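Local coordinates for protein acetyl-CoA acetyltransferase (Elizabethkingia anophelis NUHP1, PDB 6BN2) that probably joins two molecules of acetyl-CoA into acetoacetyl-CoA, or splits acetoacetyl-CoA in the reverse direction, as an acetyl-CoA C-acetyltransferase of the thiolase family, at residues G355-L358 with G359-S363; S328-G331 with L332-K336; F221-D224 with E225-N229. All coordinates share one frame; numbering follows the deposited sequence.

Interaction 1: residues G355-L358 with G359-S363; sequences GHPL and GSSGS
The imidazole of H356 meets S361 at its edge, in the ring plane, while CD2 of L358 sits 3.8 Å above one face, toward the rim. S361 OG lies 2.7 Å from H356 ND1, a hydrogen bond in which either atom could be the donor. This is the GHP loop of the thiolase fold, at the start of helix 358-375. H356 is a predicted proton acceptor of the active site, as is C386. Its CG stands anti to the backbone N (chi1 -179°), which swings the ring over to the first turn of the helix. S361 OG lies beside its own N (chi1 -70°), which points the hydroxyl at H356 ND1. That bond probably fixes the rotation of the ring. H356 N is held separately by N258 OD1.

P357 O closes the helix start. It accepts S360 N at 2.9 Å from above the carbonyl plane, and S361 N at 3.1 Å nearly in line with the C=O bond. The ring of P357 packs on S361 too, with CD 3.5 Å from S361 OG. S360 OG bonds to S262 on strand 258-268. One water gives a hydrogen bond of 2.8 Å to G355 O and also bonds S361 OG at 2.9 Å.

Interaction 2: residues S328-G331 with L332-K336; sequences SVVG and LANNK
L332 folds back over the carbonyl of S328, one turn earlier. Its CG lies 3.4 Å from S328 O, and L332 N bonds the same oxygen at 2.9 Å. The leucine also packs on F185 of helix 179-198 and on I177. A333 follows, with N bonded to V329 O at 2.8 Å and CB close against that oxygen. Its methyl faces C171 of helix 169-174, which V329 touches as well. These are the i to i+4 bonds of helix 328-338, in the C-terminal thiolase domain, and here they run without a break.

N334 grips one carbonyl twice. N334 N and N334 ND2 both reach V330 O at 3.1 Å, from opposite faces of its plane. The side-chain bond is the more bent, with an N-H...O angle of 136°. N334 CG lies beside its own N (chi1 -73°), which brings the amide back along the helix next to V330. There ND2 is 3.6 Å from V330 CG1. The same ND2 bonds T297 O, so the amide ties the helix to the neighbouring loop. Next, N335 N bonds G331 O at 3.1 Å. A water gives one hydrogen bond to G331 O and another to N335 OD1, each 2.7 Å long.

Interaction 3: residues F221-D224 with E225-N229; sequences FAED and EEYKN
E223 and Y227 cross at about a right angle, and the carboxylate reaches the phenol at the edge of its ring. Y227 OH donates a short hydrogen bond of 2.5 Å to E223 OE2, which it meets nearly along the C-O axis. The carboxylate and ring planes are 22° apart, so the two flat groups are only modestly tilted against each other. The E223 chain is extended, with CG anti to the backbone N (chi1 -173°), and this carries the carboxylate out to the hydroxyl. Y227 also stacks its ring on W197 of helix 179-198.

K228 crosses E223 at about a right angle as well. Its NZ stays 4.1 Å from E223 OE2, too far for a salt bridge, though the opposite charges probably still attract. K228 CG lies over one face of the Y227 ring, near the rim. A water gives a hydrogen bond to E223 O and makes a weak one with K228 NZ. D224 O lies 3.3 Å from Y227 CE2 and 3.4 Å from K228 CE.

Residues 221-229 run from the end of strand 219-221 into the long connection to strand 258-268, in the N-terminal thiolase domain. Residues 226-228 have helical backbone angles.

F221 and E225 also cross at about a right angle. The ring and carboxylate planes are 62° apart, and E225 OE1 comes 3.6 Å from F221 CE2. E225 OE1 bonds S28 OG, and OE2 bonds S24 N. The D224 carboxylate leads away from residues 225-229, where OD2 takes a salt bridge from R19 and a hydrogen bond from W197 NE1, and OD1 accepts M22 N.

Overall arrangement
Along the chain the order is interaction 3, then interaction 2, then interaction 1. Interaction 3 belongs to the N-terminal thiolase domain, the other two to the C-terminal one. Interaction 2 lies on helix 328-338, and interaction 1 spans the loop before helix 358-375 and its first turn. Interaction 1 is central, its centre about 3 Å from that of the chain. The centre of interaction 3 is about 15 Å from it, and that of interaction 2 about 18 Å. Interactions 1 and 3 touch, with G355 N 4.2 Å from E226 CB, and N258 bonds both H356 and E226. Interaction 1 thus carries a predicted catalytic residue, with interaction 3 packed against it and V330 of interaction 2 close to C386.

Interaction 1: residues G355-L358 with G359-S363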
loop_
_atom_site.group_PDB
_atom_site.type_symbol
_atom_site.label_atom_id
_atom_site.label_comp_id
_atom_site.label_asym_id
_atom_site.label_seq_id
_atom_site.Cartn_x
_atom_site.Cartn_y
_atom_site.Cartn_z
ATOM N N GLY A 355 5.708 -21.733 -6.563
ATOM C CA GLY A 355 5.805 -20.391 -7.100
ATOM C C GLY A 355 5.584 -19.324 -6.040
ATOM O O GLY A 355 5.127 -19.577 -4.923
ATOM N N HIS A 356 5.878 -18.088 -6.432
ATOM C CA HIS A 356 5.989 -16.987 -5.479
ATOM C C HIS A 356 5.666 -15.649 -6.157
ATOM O O HIS A 356 6.560 -14.851 -6.455
ATOM C CB HIS A 356 7.399 -16.991 -4.879
ATOM C CG HIS A 356 7.644 -15.932 -3.860
ATOM N ND1 HIS A 356 6.628 -15.326 -3.147
ATOM C CD2 HIS A 356 8.798 -15.368 -3.432
ATOM C CE1 HIS A 356 7.150 -14.426 -2.328
ATOM N NE2 HIS A 356 8.463 -14.445 -2.474
ATOM N N PRO A 357 4.352 -15.361 -6.405
ATOM C CA PRO A 357 3.950 -14.015 -6.855
ATOM C C PRO A 357 3.988 -13.082 -5.662
ATOM O O PRO A 357 3.187 -13.230 -4.736
ATOM C CB PRO A 357 2.511 -14.224 -7.366
ATOM C CG PRO A 357 2.238 -15.774 -7.253
ATOM C CD PRO A 357 3.189 -16.230 -6.178
ATOM N N LEU A 358 4.946 -12.143 -5.662
ATOM C CA LEU A 358 5.350 -11.494 -4.409
ATOM C C LEU A 358 4.163 -11.025 -3.565
ATOM O O LEU A 358 4.057 -11.370 -2.382
ATOM C CB LEU A 358 6.266 -10.293 -4.698
ATOM C CG LEU A 358 7.486 -10.535 -5.590
ATOM C CD1 LEU A 358 8.325 -9.227 -5.628
ATOM C CD2 LEU A 358 8.326 -11.707 -5.106
ATOM N N GLY A 359 3.281 -10.203 -4.143
ATOM C CA GLY A 359 2.239 -9.565 -3.346
ATOM C C GLY A 359 1.126 -10.485 -2.899
ATOM O O GLY A 359 0.353 -10.097 -2.017
ATOM N N SER A 360 1.051 -11.698 -3.458
ATOM C CA SER A 360 0.024 -12.663 -3.094
ATOM C C SER A 360 0.502 -13.695 -2.087
ATOM O O SER A 360 -0.310 -14.189 -1.303
ATOM C CB SER A 360 -0.480 -13.378 -4.364
ATOM O OG SER A 360 -1.389 -14.435 -4.040
ATOM N N SER A 361 1.797 -14.029 -2.071
ATOM C CA SER A 361 2.252 -15.177 -1.280
ATOM C C SER A 361 1.914 -15.063 0.206
ATOM O O SER A 361 1.646 -16.079 0.856
ATOM C CB SER A 361 3.754 -15.369 -1.456
ATOM O OG SER A 361 4.007 -15.838 -2.778
ATOM N N GLY A 362 1.976 -13.857 0.778
ATOM C CA GLY A 362 1.730 -13.714 2.203
ATOM C C GLY A 362 0.314 -14.053 2.623
ATOM O O GLY A 362 0.092 -14.523 3.748
ATOM N N SER A 363 -0.668 -13.799 1.752
ATOM C CA SER A 363 -2.008 -14.309 2.014
ATOM C C SER A 363 -2.201 -15.727 1.491
ATOM O O SER A 363 -2.968 -16.489 2.084
ATOM C CB SER A 363 -3.074 -13.365 1.422
ATOM O OG SER A 363 -2.701 -12.861 0.143
HETATM O O HOH W 1 3.699 -18.757 -2.651
HETATM O O HOH W 2 2.623 -11.206 -0.090
#

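Interaction 2: residues S328-G331 with L332-K336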
loop_
_atom_site.group_PDB
_atom_site.type_symbol
_atom_site.label_atom_id
_atom_site.label_comp_id
_atom_site.label_asym_id
_atom_site.label_seq_id
_atom_site.Cartn_x
_atom_site.Cartn_y
_atom_site.Cartn_z
ATOM N N SER A 328 15.217 -22.155 -0.614
ATOM C CA SER A 328 15.332 -23.327 0.253
ATOM C C SER A 328 16.132 -22.990 1.506
ATOM O O SER A 328 15.822 -23.471 2.607
ATOM C CB SER A 328 15.986 -24.490 -0.491
ATOM O OG SER A 328 15.143 -24.983 -1.532
ATOM N N VAL A 329 17.160 -22.149 1.364
ATOM C CA VAL A 329 17.972 -21.830 2.537
ATOM C C VAL A 329 17.163 -21.065 3.573
ATOM O O VAL A 329 17.386 -21.226 4.778
ATOM C CB VAL A 329 19.245 -21.062 2.134
ATOM C CG1 VAL A 329 18.904 -19.696 1.510
ATOM C CG2 VAL A 329 20.189 -20.912 3.350
ATOM N N VAL A 330 16.209 -20.241 3.141
ATOM C CA VAL A 330 15.357 -19.526 4.090
ATOM C C VAL A 330 14.482 -20.508 4.856
ATOM O O VAL A 330 14.352 -20.426 6.086
ATOM C CB VAL A 330 14.526 -18.459 3.359
ATOM C CG1 VAL A 330 13.432 -17.881 4.274
ATOM C CG2 VAL A 330 15.457 -17.361 2.854
ATOM N N GLY A 331 13.888 -21.472 4.150
ATOM C CA GLY A 331 13.088 -22.473 4.837
ATOM C C GLY A 331 13.912 -23.235 5.853
ATOM O O GLY A 331 13.508 -23.403 7.010
ATOM N N LEU A 332 15.100 -23.679 5.439
ATOM C CA LEU A 332 15.960 -24.445 6.332
ATOM C C LEU A 332 16.427 -23.604 7.512
ATOM O O LEU A 332 16.484 -24.093 8.645
ATOM C CB LEU A 332 17.164 -24.982 5.563
ATOM C CG LEU A 332 16.813 -26.091 4.567
ATOM C CD1 LEU A 332 17.947 -26.340 3.590
ATOM C CD2 LEU A 332 16.469 -27.377 5.324
ATOM N N ALA A 333 16.781 -22.342 7.268
ATOM C CA ALA A 333 17.328 -21.515 8.343
ATOM C C ALA A 333 16.289 -21.249 9.425
ATOM O O ALA A 333 16.584 -21.370 10.619
ATOM C CB ALA A 333 17.843 -20.186 7.786
ATOM N N ASN A 334 15.069 -20.877 9.034
ATOM C CA ASN A 334 14.059 -20.615 10.056
ATOM C C ASN A 334 13.655 -21.892 10.790
ATOM O O ASN A 334 13.410 -21.852 12.000
ATOM C CB ASN A 334 12.853 -19.904 9.441
ATOM C CG ASN A 334 13.169 -18.449 9.101
ATOM O OD1 ASN A 334 13.361 -17.619 9.993
ATOM N ND2 ASN A 334 13.276 -18.148 7.817
ATOM N N ASN A 335 13.599 -23.041 10.100
ATOM C CA ASN A 335 13.340 -24.297 10.812
ATOM C C ASN A 335 14.427 -24.567 11.839
ATOM O O ASN A 335 14.142 -24.990 12.969
ATOM C CB ASN A 335 13.260 -25.483 9.835
ATOM C CG ASN A 335 11.951 -25.542 9.072
ATOM O OD1 ASN A 335 11.067 -24.712 9.265
ATOM N ND2 ASN A 335 11.826 -26.543 8.189
ATOM N N LYS A 336 15.687 -24.336 11.455
ATOM C CA LYS A 336 16.822 -24.626 12.318
ATOM C C LYS A 336 16.833 -23.712 13.537
ATOM O O LYS A 336 17.086 -24.162 14.662
ATOM C CB LYS A 336 18.102 -24.451 11.496
ATOM C CG LYS A 336 19.261 -25.313 11.841
ATOM C CD LYS A 336 20.404 -25.008 10.865
ATOM C CE LYS A 336 21.651 -25.799 11.203
ATOM N NZ LYS A 336 22.720 -25.587 10.194
HETATM O O HOH W 3 10.950 -22.692 7.484
#

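Interaction 3: residues F221-D224 with E225-N229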
loop_
_atom_site.group_PDB
_atom_site.type_symbol
_atom_site.label_atom_id
_atom_site.label_comp_id
_atom_site.label_asym_id
_atom_site.label_seq_id
_atom_site.Cartn_x
_atom_site.Cartn_y
_atom_site.Cartn_z
ATOM N N PHE A 221 -7.296 -22.433 -16.694
ATOM C CA PHE A 221 -6.070 -22.692 -15.946
ATOM C C PHE A 221 -6.454 -23.017 -14.505
ATOM O O PHE A 221 -6.942 -22.148 -13.781
ATOM C CB PHE A 221 -5.141 -21.481 -16.022
ATOM C CG PHE A 221 -3.815 -21.686 -15.344
ATOM C CD1 PHE A 221 -3.460 -20.934 -14.234
ATOM C CD2 PHE A 221 -2.921 -22.641 -15.829
ATOM C CE1 PHE A 221 -2.224 -21.128 -13.597
ATOM C CE2 PHE A 221 -1.695 -22.836 -15.199
ATOM C CZ PHE A 221 -1.349 -22.081 -14.085
ATOM N N ALA A 222 -6.282 -24.283 -14.096
ATOM C CA ALA A 222 -6.831 -24.738 -12.823
ATOM C C ALA A 222 -5.818 -25.346 -11.863
ATOM O O ALA A 222 -6.190 -25.692 -10.735
ATOM C CB ALA A 222 -7.949 -25.760 -13.068
ATOM N N GLU A 223 -4.556 -25.467 -12.254
ATOM C CA GLU A 223 -3.576 -26.155 -11.433
ATOM C C GLU A 223 -2.237 -25.433 -11.512
ATOM O O GLU A 223 -1.844 -24.959 -12.583
ATOM C CB GLU A 223 -3.434 -27.614 -11.888
ATOM C CG GLU A 223 -2.547 -28.464 -10.990
ATOM C CD GLU A 223 -2.628 -29.949 -11.328
ATOM O OE1 GLU A 223 -3.543 -30.351 -12.081
ATOM O OE2 GLU A 223 -1.774 -30.712 -10.833
ATOM N N ASP A 224 -1.549 -25.351 -10.368
ATOM C CA ASP A 224 -0.203 -24.783 -10.322
ATOM C C ASP A 224 0.669 -25.453 -11.367
ATOM O O ASP A 224 0.647 -26.677 -11.502
ATOM C CB ASP A 224 0.427 -25.000 -8.943
ATOM C CG ASP A 224 -0.322 -24.308 -7.835
ATOM O OD1 ASP A 224 -0.845 -23.196 -8.036
ATOM O OD2 ASP A 224 -0.374 -24.876 -6.735
ATOM N N GLU A 225 1.434 -24.660 -12.122
ATOM C CA GLU A 225 2.247 -25.262 -13.175
ATOM C C GLU A 225 3.736 -25.268 -12.854
ATOM O O GLU A 225 4.492 -25.973 -13.536
ATOM C CB GLU A 225 2.013 -24.571 -14.534
ATOM C CG GLU A 225 2.500 -23.109 -14.629
ATOM C CD GLU A 225 2.069 -22.431 -15.938
ATOM O OE1 GLU A 225 1.523 -23.105 -16.840
ATOM O OE2 GLU A 225 2.271 -21.203 -16.067
ATOM N N GLU A 226 4.169 -24.547 -11.817
ATOM C CA GLU A 226 5.598 -24.465 -11.531
ATOM C C GLU A 226 6.173 -25.808 -11.088
ATOM O O GLU A 226 7.313 -26.131 -11.426
ATOM C CB GLU A 226 5.866 -23.404 -10.462
ATOM C CG GLU A 226 7.336 -23.054 -10.331
ATOM C CD GLU A 226 7.873 -22.392 -11.588
ATOM O OE1 GLU A 226 7.266 -21.399 -12.059
ATOM O OE2 GLU A 226 8.893 -22.875 -12.124
ATOM N N TYR A 227 5.411 -26.597 -10.324
ATOM C CA TYR A 227 5.998 -27.770 -9.675
ATOM C C TYR A 227 6.279 -28.886 -10.663
ATOM O O TYR A 227 7.012 -29.832 -10.332
ATOM C CB TYR A 227 5.094 -28.267 -8.533
ATOM C CG TYR A 227 3.880 -29.057 -8.955
ATOM C CD1 TYR A 227 3.953 -30.445 -9.102
ATOM C CD2 TYR A 227 2.653 -28.443 -9.195
ATOM C CE1 TYR A 227 2.858 -31.190 -9.481
ATOM C CE2 TYR A 227 1.537 -29.193 -9.580
ATOM C CZ TYR A 227 1.650 -30.568 -9.717
ATOM O OH TYR A 227 0.573 -31.339 -10.092
ATOM N N LYS A 228 5.720 -28.799 -11.865
ATOM C CA LYS A 228 6.071 -29.718 -12.933
ATOM C C LYS A 228 7.333 -29.293 -13.682
ATOM O O LYS A 228 7.864 -30.088 -14.461
ATOM C CB LYS A 228 4.876 -29.850 -13.875
ATOM C CG LYS A 228 3.723 -30.606 -13.229
ATOM C CD LYS A 228 2.405 -30.418 -13.965
ATOM C CE LYS A 228 1.720 -29.128 -13.533
ATOM N NZ LYS A 228 0.299 -29.062 -13.978
ATOM N N ASN A 229 7.839 -28.079 -13.446
ATOM C CA ASN A 229 9.059 -27.588 -14.095
ATOM C C ASN A 229 10.274 -27.946 -13.240
ATOM O O ASN A 229 10.893 -27.097 -12.589
ATOM C CB ASN A 229 8.990 -26.081 -14.311
ATOM C CG ASN A 229 7.848 -25.666 -15.200
ATOM O OD1 ASN A 229 7.374 -26.442 -16.027
ATOM N ND2 ASN A 229 7.405 -24.420 -15.043
HETATM O O HOH W 4 -1.487 -26.369 -14.881
#